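Local coordinates for xylose isomerase domain protein TIM barrel (Planctomyces limnophilus, PDB 3TVA) that binds a magnesium ion in a xylose isomerase-like TIM barrel and probably acts as an isomerase, at residues Leu94-Lys105 and Asp133-Leu144; Gly120-Ser129 and His156-His166. One frame throughout, in Å; residues are numbered along the deposited sequence. Where two conformers were deposited one is given.

Contact 1: Leu94-Lys105 and Asp133-Leu144; sequences LETRASRVAEMK and DYSELVRVTQDL
R97 meets D133 end-on, NH1 and NH2 each taking one carboxylate oxygen through its syn lone pair. NH2 of R97 lies 2.7 Å from OD2 of D133, and NH1 of R97 2.9 Å from OD1 of D133; the guanidinium and carboxylate planes are only 14° apart, so the salt bridge is nearly coplanar. R97 sends CG anti to its backbone N and bends at chi3, which carries the guanidinium in as a knob among D133, E136, L137 and V140. CG of E136 touches the edge of that group, 3.6 Å from NH1 of R97, while CD2 of L94 lies over one face. The carboxylate of E136 turns instead to R139, one turn further along its own helix. One turn further along 97-105, CG2 of V101 packs against CB of V140 at 4.2 Å. At the other end K105, extended beyond CG, crosses D143 at about a right angle; NZ of K105 reaches OD2 of D143 at 2.7 Å on the syn side, 32° out of the carboxylate plane. Both methyls of L144 press on CB of the selenomethionine M104, CD1 at 3.8 Å. Further out, the rotation of the R97 guanidinium is fixed by the carbonyls of L91 and V92, which accept from NE and NH2, and M104 rests on I119 and L121 of strand 118-121. The axes of 97-105 and 133-144 pass 10.7 Å apart at a crossing angle of -21°, the near-parallel packing of neighbouring outer helices in a TIM barrel.

Contact 2: Gly120-Ser129 and His156-His166; sequences GLHIGFVPES and HLETGQESADH. With MG (magnesium ion), chain C.
OE1 of E162 is gripped by two donors: the backbone N of V126 at 3.1 Å, in a nearly straight bond (168°) arriving from above the carboxylate plane, and a water that also accepts from N of Q161 and lies 2.9 Å from NE2 of H122. A second water lies 2.6 Å from OE2 of E162 and 2.8 Å from O of G124, bridging the carboxylate to the loop. With CG anti to the carbonyl carbon (chi1 -61°) E162 lays CG against CB of V126, and the bend at chi2 turns the carboxylate to the N-H of V126. A valine in its place would probably leave N of V126 without its acceptor and the two waters without the carboxylate that anchors them, weakening the tie between the loops. These loops leave neighbouring parallel strands at the C-terminal end of the TIM barrel, where N of E158 donates to O of L121 at 2.8 Å and N of L121 to O of H156. Just there OE2 of E158 binds the magnesium ion at 2.4 Å, a site completed by D184, H211 and E259; N182 holds OE1 of E158. Over one face of the F125 ring, CB of Q161 makes a CH-pi contact 3.7 Å from the centroid. Farther along, NE2 of H166 donates to O of V126 at 3.0 Å from above the carbonyl plane, and the same helix start is capped by OG of S163, which accepts from N of H166.

From the N terminus, residues 94-105 lead into and begin helix 97-114, which leads into strand 118-121 and the loop of 120-129; residues 133-144 follow on helix 132-149, and strand 154-158 then brings in 156-166. Contact 1 closes the loop from helix 97-114 to helix 132-149, across strand 118-121. Contact 2 closes the loop from that strand to the next, across helix 132-149, so the two loops cross. Together they join two successive outer helices to two adjacent barrel strands. They also touch directly: CD2 of Y134 lies 3.2 Å from O of P127, and T141 packs against I123, seating helix 132-149 on the loop after strand 118-121.

Contact 1: Leu94-Lys105 and Asp133-Leu144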
# COMPACT_ATOMS: atom_id res chain seq x y z
N LEU A 94 -8.43 -4.66 -19.24
CA LEU A 94 -7.88 -4.29 -20.53
C LEU A 94 -8.32 -2.92 -21.02
O LEU A 94 -7.54 -2.20 -21.63
CB LEU A 94 -8.23 -5.37 -21.56
CG LEU A 94 -7.53 -6.70 -21.28
CD1 LEU A 94 -8.05 -7.79 -22.22
CD2 LEU A 94 -6.03 -6.52 -21.44
N GLU A 95 -9.58 -2.57 -20.77
CA GLU A 95 -10.13 -1.31 -21.26
C GLU A 95 -9.35 -0.10 -20.73
O GLU A 95 -9.02 0.83 -21.48
CB GLU A 95 -11.61 -1.20 -20.87
CG GLU A 95 -12.25 0.12 -21.22
CD GLU A 95 -13.65 0.28 -20.63
OE1 GLU A 95 -14.05 -0.54 -19.76
OE2 GLU A 95 -14.37 1.22 -21.03
N THR A 96 -9.04 -0.13 -19.44
CA THR A 96 -8.42 1.01 -18.78
C THR A 96 -6.89 0.90 -18.68
O THR A 96 -6.24 1.78 -18.13
CB THR A 96 -9.04 1.22 -17.39
OG1 THR A 96 -9.01 -0.03 -16.69
CG2 THR A 96 -10.51 1.67 -17.52
N ARG A 97 -6.32 -0.17 -19.21
CA ARG A 97 -4.90 -0.44 -18.99
C ARG A 97 -3.97 0.67 -19.50
O ARG A 97 -3.11 1.13 -18.75
CB ARG A 97 -4.48 -1.80 -19.58
CG ARG A 97 -2.97 -2.09 -19.37
CD ARG A 97 -2.58 -3.48 -19.87
NE ARG A 97 -3.22 -4.52 -19.06
CZ ARG A 97 -3.17 -5.82 -19.36
NH1 ARG A 97 -2.50 -6.23 -20.43
NH2 ARG A 97 -3.78 -6.70 -18.58
N ALA A 98 -4.10 1.07 -20.76
CA ALA A 98 -3.21 2.10 -21.31
C ALA A 98 -3.32 3.39 -20.49
O ALA A 98 -2.31 4.05 -20.20
CB ALA A 98 -3.50 2.37 -22.75
N SER A 99 -4.54 3.75 -20.09
CA SER A 99 -4.77 4.97 -19.34
C SER A 99 -4.15 4.92 -17.94
O SER A 99 -3.62 5.91 -17.44
CB SER A 99 -6.27 5.27 -19.23
OG SER A 99 -6.49 6.45 -18.48
N ARG A 100 -4.22 3.76 -17.30
CA ARG A 100 -3.69 3.64 -15.95
C ARG A 100 -2.18 3.52 -15.93
O ARG A 100 -1.52 4.01 -15.01
CB ARG A 100 -4.39 2.50 -15.20
CG ARG A 100 -5.87 2.81 -14.99
CD ARG A 100 -6.60 1.69 -14.25
NE ARG A 100 -8.02 2.00 -14.10
CZ ARG A 100 -8.92 1.13 -13.63
NH1 ARG A 100 -8.53 -0.09 -13.27
NH2 ARG A 100 -10.19 1.49 -13.52
N VAL A 101 -1.62 2.88 -16.95
CA VAL A 101 -0.18 2.85 -17.11
C VAL A 101 0.36 4.28 -17.26
O VAL A 101 1.33 4.66 -16.59
CB VAL A 101 0.23 1.99 -18.33
CG1 VAL A 101 1.72 2.15 -18.67
CG2 VAL A 101 -0.10 0.54 -18.04
N ALA A 102 -0.26 5.07 -18.14
CA ALA A 102 0.13 6.47 -18.34
C ALA A 102 -0.06 7.30 -17.05
O ALA A 102 0.78 8.15 -16.72
CB ALA A 102 -0.65 7.12 -19.53
N GLU A 103 -1.13 7.05 -16.33
CA GLU A 103 -1.34 7.70 -15.04
C GLU A 103 -0.25 7.34 -14.03
O GLU A 103 0.20 8.21 -13.29
CB GLU A 103 -2.70 7.37 -14.45
CG GLU A 103 -3.82 8.22 -14.97
CD GLU A 103 -4.96 8.29 -13.98
OE1 GLU A 103 -6.02 7.69 -14.25
OE2 GLU A 103 -4.80 8.95 -12.92
N MSE A 104 0.16 6.07 -13.97
CA MSE A 104 1.21 5.66 -13.02
C MSE A 104 2.53 6.36 -13.36
O MSE A 104 3.32 6.71 -12.47
CB MSE A 104 1.44 4.14 -13.02
CG MSE A 104 0.53 3.34 -12.11
SE MSE A 104 0.53 3.93 -10.24
CE MSE A 104 2.37 3.68 -9.81
N LYS A 105 2.77 6.55 -14.65
CA LYS A 105 3.96 7.31 -15.05
C LYS A 105 3.89 8.79 -14.65
O LYS A 105 4.90 9.35 -14.25
CB LYS A 105 4.26 7.15 -16.54
CG LYS A 105 4.66 5.71 -16.90
CD LYS A 105 4.93 5.59 -18.40
CE LYS A 105 5.10 4.13 -18.80
NZ LYS A 105 5.30 4.00 -20.25
N ASP A 133 -2.66 -13.21 -21.31
CA ASP A 133 -2.53 -11.84 -20.80
C ASP A 133 -1.47 -11.70 -19.72
O ASP A 133 -1.04 -10.59 -19.41
CB ASP A 133 -3.86 -11.24 -20.33
CG ASP A 133 -3.71 -9.76 -19.96
OD1 ASP A 133 -3.23 -8.97 -20.80
OD2 ASP A 133 -4.04 -9.40 -18.82
N TYR A 134 -0.96 -12.80 -19.17
CA TYR A 134 0.11 -12.72 -18.16
C TYR A 134 1.36 -12.06 -18.64
O TYR A 134 1.81 -11.11 -18.03
CB TYR A 134 0.51 -14.09 -17.67
CG TYR A 134 1.49 -14.15 -16.54
CD1 TYR A 134 2.83 -14.34 -16.76
CD2 TYR A 134 1.07 -14.05 -15.25
CE1 TYR A 134 3.70 -14.41 -15.75
CE2 TYR A 134 1.92 -14.13 -14.25
CZ TYR A 134 3.24 -14.31 -14.49
OH TYR A 134 4.06 -14.40 -13.46
N SER A 135 1.71 -12.49 -19.84
CA SER A 135 2.89 -11.94 -20.42
C SER A 135 2.81 -10.48 -20.76
O SER A 135 3.70 -9.75 -20.50
CB SER A 135 3.39 -12.84 -21.55
OG SER A 135 3.50 -14.18 -21.08
N GLU A 136 1.67 -10.03 -21.22
CA GLU A 136 1.40 -8.62 -21.50
C GLU A 136 1.47 -7.79 -20.20
O GLU A 136 1.96 -6.66 -20.20
CB GLU A 136 0.03 -8.49 -22.18
CG GLU A 136 -0.16 -7.22 -22.99
CD GLU A 136 0.20 -7.37 -24.47
OE1 GLU A 136 0.60 -8.48 -24.90
OE2 GLU A 136 0.09 -6.36 -25.21
N LEU A 137 0.99 -8.35 -19.11
CA LEU A 137 1.04 -7.67 -17.81
C LEU A 137 2.49 -7.53 -17.32
O LEU A 137 2.89 -6.47 -16.81
CB LEU A 137 0.20 -8.41 -16.77
CG LEU A 137 0.26 -7.77 -15.37
CD1 LEU A 137 -0.39 -6.37 -15.40
CD2 LEU A 137 -0.39 -8.63 -14.29
N VAL A 138 3.27 -8.59 -17.46
CA VAL A 138 4.72 -8.51 -17.21
C VAL A 138 5.37 -7.37 -18.01
O VAL A 138 6.17 -6.60 -17.47
CB VAL A 138 5.44 -9.87 -17.49
CG1 VAL A 138 6.98 -9.73 -17.39
CG2 VAL A 138 4.95 -10.93 -16.52
N ARG A 139 4.99 -7.24 -19.27
CA ARG A 139 5.61 -6.26 -20.14
C ARG A 139 5.29 -4.80 -19.78
O ARG A 139 6.16 -3.93 -19.89
CB ARG A 139 5.30 -6.62 -21.59
CG ARG A 139 5.68 -8.09 -21.89
CD ARG A 139 5.76 -8.41 -23.37
NE ARG A 139 4.79 -9.43 -23.77
CZ ARG A 139 3.61 -9.14 -24.28
NH1 ARG A 139 2.77 -10.10 -24.62
NH2 ARG A 139 3.26 -7.88 -24.44
N VAL A 140 4.07 -4.52 -19.31
CA VAL A 140 3.72 -3.17 -18.88
C VAL A 140 4.33 -2.87 -17.52
O VAL A 140 4.68 -1.73 -17.25
CB VAL A 140 2.18 -2.83 -18.86
CG1 VAL A 140 1.62 -2.87 -20.26
CG2 VAL A 140 1.41 -3.74 -17.94
N THR A 141 4.48 -3.90 -16.69
CA THR A 141 5.10 -3.72 -15.37
C THR A 141 6.57 -3.34 -15.54
O THR A 141 7.05 -2.40 -14.90
CB THR A 141 4.91 -4.98 -14.46
OG1 THR A 141 3.52 -5.27 -14.35
CG2 THR A 141 5.45 -4.73 -13.04
N GLN A 142 7.28 -4.07 -16.40
CA GLN A 142 8.67 -3.76 -16.74
C GLN A 142 8.81 -2.35 -17.30
O GLN A 142 9.74 -1.60 -16.95
CB GLN A 142 9.22 -4.81 -17.74
CG GLN A 142 9.39 -6.18 -17.07
CD GLN A 142 9.79 -7.29 -18.03
OE1 GLN A 142 9.39 -7.30 -19.19
NE2 GLN A 142 10.56 -8.26 -17.52
N ASP A 143 7.87 -1.98 -18.15
CA ASP A 143 7.84 -0.65 -18.73
C ASP A 143 7.69 0.44 -17.66
O ASP A 143 8.40 1.45 -17.67
CB ASP A 143 6.70 -0.57 -19.75
CG ASP A 143 6.60 0.77 -20.42
OD1 ASP A 143 7.64 1.30 -20.88
OD2 ASP A 143 5.47 1.31 -20.50
N LEU A 144 6.76 0.24 -16.72
CA LEU A 144 6.62 1.18 -15.61
C LEU A 144 7.87 1.21 -14.74
O LEU A 144 8.28 2.27 -14.25
CB LEU A 144 5.39 0.81 -14.78
CG LEU A 144 5.13 1.61 -13.50
CD1 LEU A 144 4.98 3.13 -13.78
CD2 LEU A 144 3.89 1.05 -12.80

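Contact 2: Gly120-Ser129 and His156-His166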
# COMPACT_ATOMS: atom_id res chain seq x y z
N GLY A 120 3.50 3.28 -5.29
CA GLY A 120 2.90 2.00 -4.96
C GLY A 120 1.58 1.86 -5.67
O GLY A 120 0.97 2.84 -6.10
N LEU A 121 1.22 0.60 -5.87
CA LEU A 121 0.14 0.22 -6.76
C LEU A 121 -0.47 -1.12 -6.32
O LEU A 121 0.28 -2.07 -6.08
CB LEU A 121 0.75 0.05 -8.15
CG LEU A 121 0.07 -0.70 -9.30
CD1 LEU A 121 -0.98 0.17 -9.98
CD2 LEU A 121 1.12 -1.15 -10.30
N HIS A 122 -1.80 -1.22 -6.31
CA HIS A 122 -2.44 -2.53 -6.32
C HIS A 122 -2.64 -2.81 -7.79
O HIS A 122 -3.47 -2.18 -8.45
CB HIS A 122 -3.79 -2.58 -5.57
CG HIS A 122 -4.55 -3.87 -5.75
ND1 HIS A 122 -5.91 -3.98 -5.52
CD2 HIS A 122 -4.13 -5.10 -6.13
CE1 HIS A 122 -6.30 -5.22 -5.77
NE2 HIS A 122 -5.24 -5.92 -6.13
N ILE A 123 -1.88 -3.76 -8.29
CA ILE A 123 -1.80 -4.01 -9.73
C ILE A 123 -3.05 -4.71 -10.29
O ILE A 123 -3.30 -4.67 -11.50
CB ILE A 123 -0.49 -4.75 -10.11
CG1 ILE A 123 -0.10 -4.43 -11.56
CG2 ILE A 123 -0.60 -6.24 -9.83
CD1 ILE A 123 1.27 -4.98 -11.98
N GLY A 124 -3.86 -5.29 -9.41
CA GLY A 124 -5.07 -6.00 -9.83
C GLY A 124 -4.90 -7.50 -9.72
O GLY A 124 -3.89 -7.97 -9.18
N PHE A 125 -5.84 -8.26 -10.26
CA PHE A 125 -5.81 -9.70 -10.01
C PHE A 125 -4.93 -10.35 -11.07
O PHE A 125 -5.35 -10.52 -12.21
CB PHE A 125 -7.23 -10.29 -10.08
CG PHE A 125 -8.02 -10.15 -8.80
CD1 PHE A 125 -8.70 -11.24 -8.26
CD2 PHE A 125 -8.08 -8.94 -8.12
CE1 PHE A 125 -9.43 -11.12 -7.09
CE2 PHE A 125 -8.79 -8.81 -6.94
CZ PHE A 125 -9.47 -9.90 -6.43
N VAL A 126 -3.74 -10.75 -10.66
CA VAL A 126 -2.71 -11.25 -11.56
C VAL A 126 -3.16 -12.60 -12.13
O VAL A 126 -3.48 -13.51 -11.38
CB VAL A 126 -1.34 -11.43 -10.83
CG1 VAL A 126 -0.31 -12.13 -11.74
CG2 VAL A 126 -0.82 -10.08 -10.34
N PRO A 127 -3.22 -12.69 -13.47
CA PRO A 127 -3.64 -13.90 -14.19
C PRO A 127 -2.70 -15.08 -13.93
O PRO A 127 -1.55 -14.85 -13.54
CB PRO A 127 -3.51 -13.49 -15.66
CG PRO A 127 -3.47 -12.01 -15.67
CD PRO A 127 -2.84 -11.60 -14.38
N GLU A 128 -3.18 -16.30 -14.15
CA GLU A 128 -2.33 -17.49 -14.13
C GLU A 128 -1.21 -17.29 -15.14
O GLU A 128 -1.42 -16.70 -16.19
CB GLU A 128 -3.14 -18.72 -14.54
CG GLU A 128 -4.01 -19.33 -13.45
CD GLU A 128 -4.75 -20.58 -13.93
OE1 GLU A 128 -4.20 -21.31 -14.79
OE2 GLU A 128 -5.87 -20.84 -13.44
N SER A 129 -0.02 -17.77 -14.81
CA SER A 129 1.16 -17.60 -15.66
C SER A 129 1.02 -18.28 -17.03
O SER A 129 1.69 -17.90 -17.99
CB SER A 129 2.41 -18.10 -14.96
OG SER A 129 2.21 -19.43 -14.50
N HIS A 156 6.34 -0.39 -5.38
CA HIS A 156 5.94 -1.33 -4.32
C HIS A 156 4.55 -1.88 -4.63
O HIS A 156 3.55 -1.13 -4.62
CB HIS A 156 5.91 -0.62 -2.96
CG HIS A 156 7.23 -0.07 -2.52
ND1 HIS A 156 7.39 0.57 -1.30
CD2 HIS A 156 8.44 -0.04 -3.11
CE1 HIS A 156 8.64 0.96 -1.17
NE2 HIS A 156 9.31 0.60 -2.26
N LEU A 157 4.46 -3.18 -4.90
CA LEU A 157 3.16 -3.81 -5.15
C LEU A 157 2.41 -3.98 -3.85
O LEU A 157 2.93 -4.55 -2.89
CB LEU A 157 3.33 -5.19 -5.81
CG LEU A 157 4.04 -5.18 -7.15
CD1 LEU A 157 4.29 -6.59 -7.70
CD2 LEU A 157 3.24 -4.33 -8.15
N GLU A 158 1.20 -3.47 -3.81
CA GLU A 158 0.34 -3.64 -2.65
C GLU A 158 -0.17 -5.09 -2.60
O GLU A 158 -0.49 -5.67 -3.63
CB GLU A 158 -0.81 -2.66 -2.77
CG GLU A 158 -1.91 -2.91 -1.82
CD GLU A 158 -1.58 -2.47 -0.41
OE1 GLU A 158 -0.49 -1.93 -0.14
OE2 GLU A 158 -2.44 -2.69 0.42
N THR A 159 -0.21 -5.68 -1.41
CA THR A 159 -0.72 -7.05 -1.24
C THR A 159 -2.13 -7.20 -1.77
O THR A 159 -3.05 -6.49 -1.33
CB THR A 159 -0.83 -7.45 0.24
OG1 THR A 159 0.41 -7.23 0.90
CG2 THR A 159 -1.20 -8.90 0.35
N GLY A 160 -2.29 -8.15 -2.69
CA GLY A 160 -3.52 -8.38 -3.43
C GLY A 160 -4.25 -9.66 -3.05
O GLY A 160 -4.17 -10.15 -1.92
N GLN A 161 -4.99 -10.18 -4.02
CA GLN A 161 -5.69 -11.45 -3.85
C GLN A 161 -4.80 -12.66 -4.15
O GLN A 161 -5.16 -13.79 -3.83
CB GLN A 161 -6.93 -11.48 -4.74
CG GLN A 161 -7.93 -12.59 -4.42
CD GLN A 161 -7.81 -13.80 -5.36
OE1 GLN A 161 -6.91 -13.86 -6.21
NE2 GLN A 161 -8.72 -14.75 -5.20
N GLU A 162 -3.63 -12.41 -4.74
CA GLU A 162 -2.74 -13.51 -5.09
C GLU A 162 -2.26 -14.22 -3.83
O GLU A 162 -1.99 -13.59 -2.81
CB GLU A 162 -1.49 -13.03 -5.85
CG GLU A 162 -1.78 -12.36 -7.15
CD GLU A 162 -2.45 -11.02 -6.94
OE1 GLU A 162 -3.51 -10.79 -7.56
OE2 GLU A 162 -1.91 -10.23 -6.13
N SER A 163 -2.10 -15.52 -3.94
CA SER A 163 -1.37 -16.27 -2.94
C SER A 163 0.08 -15.77 -2.95
O SER A 163 0.55 -15.20 -3.95
CB SER A 163 -1.41 -17.74 -3.29
OG SER A 163 -0.59 -17.97 -4.41
N ALA A 164 0.80 -15.95 -1.85
CA ALA A 164 2.20 -15.55 -1.79
C ALA A 164 3.03 -16.23 -2.88
O ALA A 164 3.91 -15.62 -3.47
CB ALA A 164 2.80 -15.83 -0.39
N ASP A 165 2.73 -17.50 -3.17
CA ASP A 165 3.45 -18.23 -4.21
C ASP A 165 3.30 -17.59 -5.61
O ASP A 165 4.28 -17.45 -6.35
CB ASP A 165 3.01 -19.70 -4.25
CG ASP A 165 3.53 -20.52 -3.05
OD1 ASP A 165 4.53 -20.11 -2.41
OD2 ASP A 165 2.95 -21.58 -2.76
N HIS A 166 2.07 -17.19 -5.95
CA HIS A 166 1.75 -16.59 -7.25
C HIS A 166 2.44 -15.24 -7.37
O HIS A 166 3.01 -14.90 -8.41
CB HIS A 166 0.22 -16.44 -7.37
CG HIS A 166 -0.28 -16.13 -8.75
ND1 HIS A 166 0.46 -16.34 -9.90
CD2 HIS A 166 -1.48 -15.64 -9.17
CE1 HIS A 166 -0.25 -15.99 -10.96
NE2 HIS A 166 -1.42 -15.56 -10.54
MG MG C . -2.98 -1.22 2.28
O HOH W 1 -0.50 -5.45 -6.40
O HOH W 2 -5.47 -8.84 -6.19
O HOH W 3 -2.20 -7.74 -6.92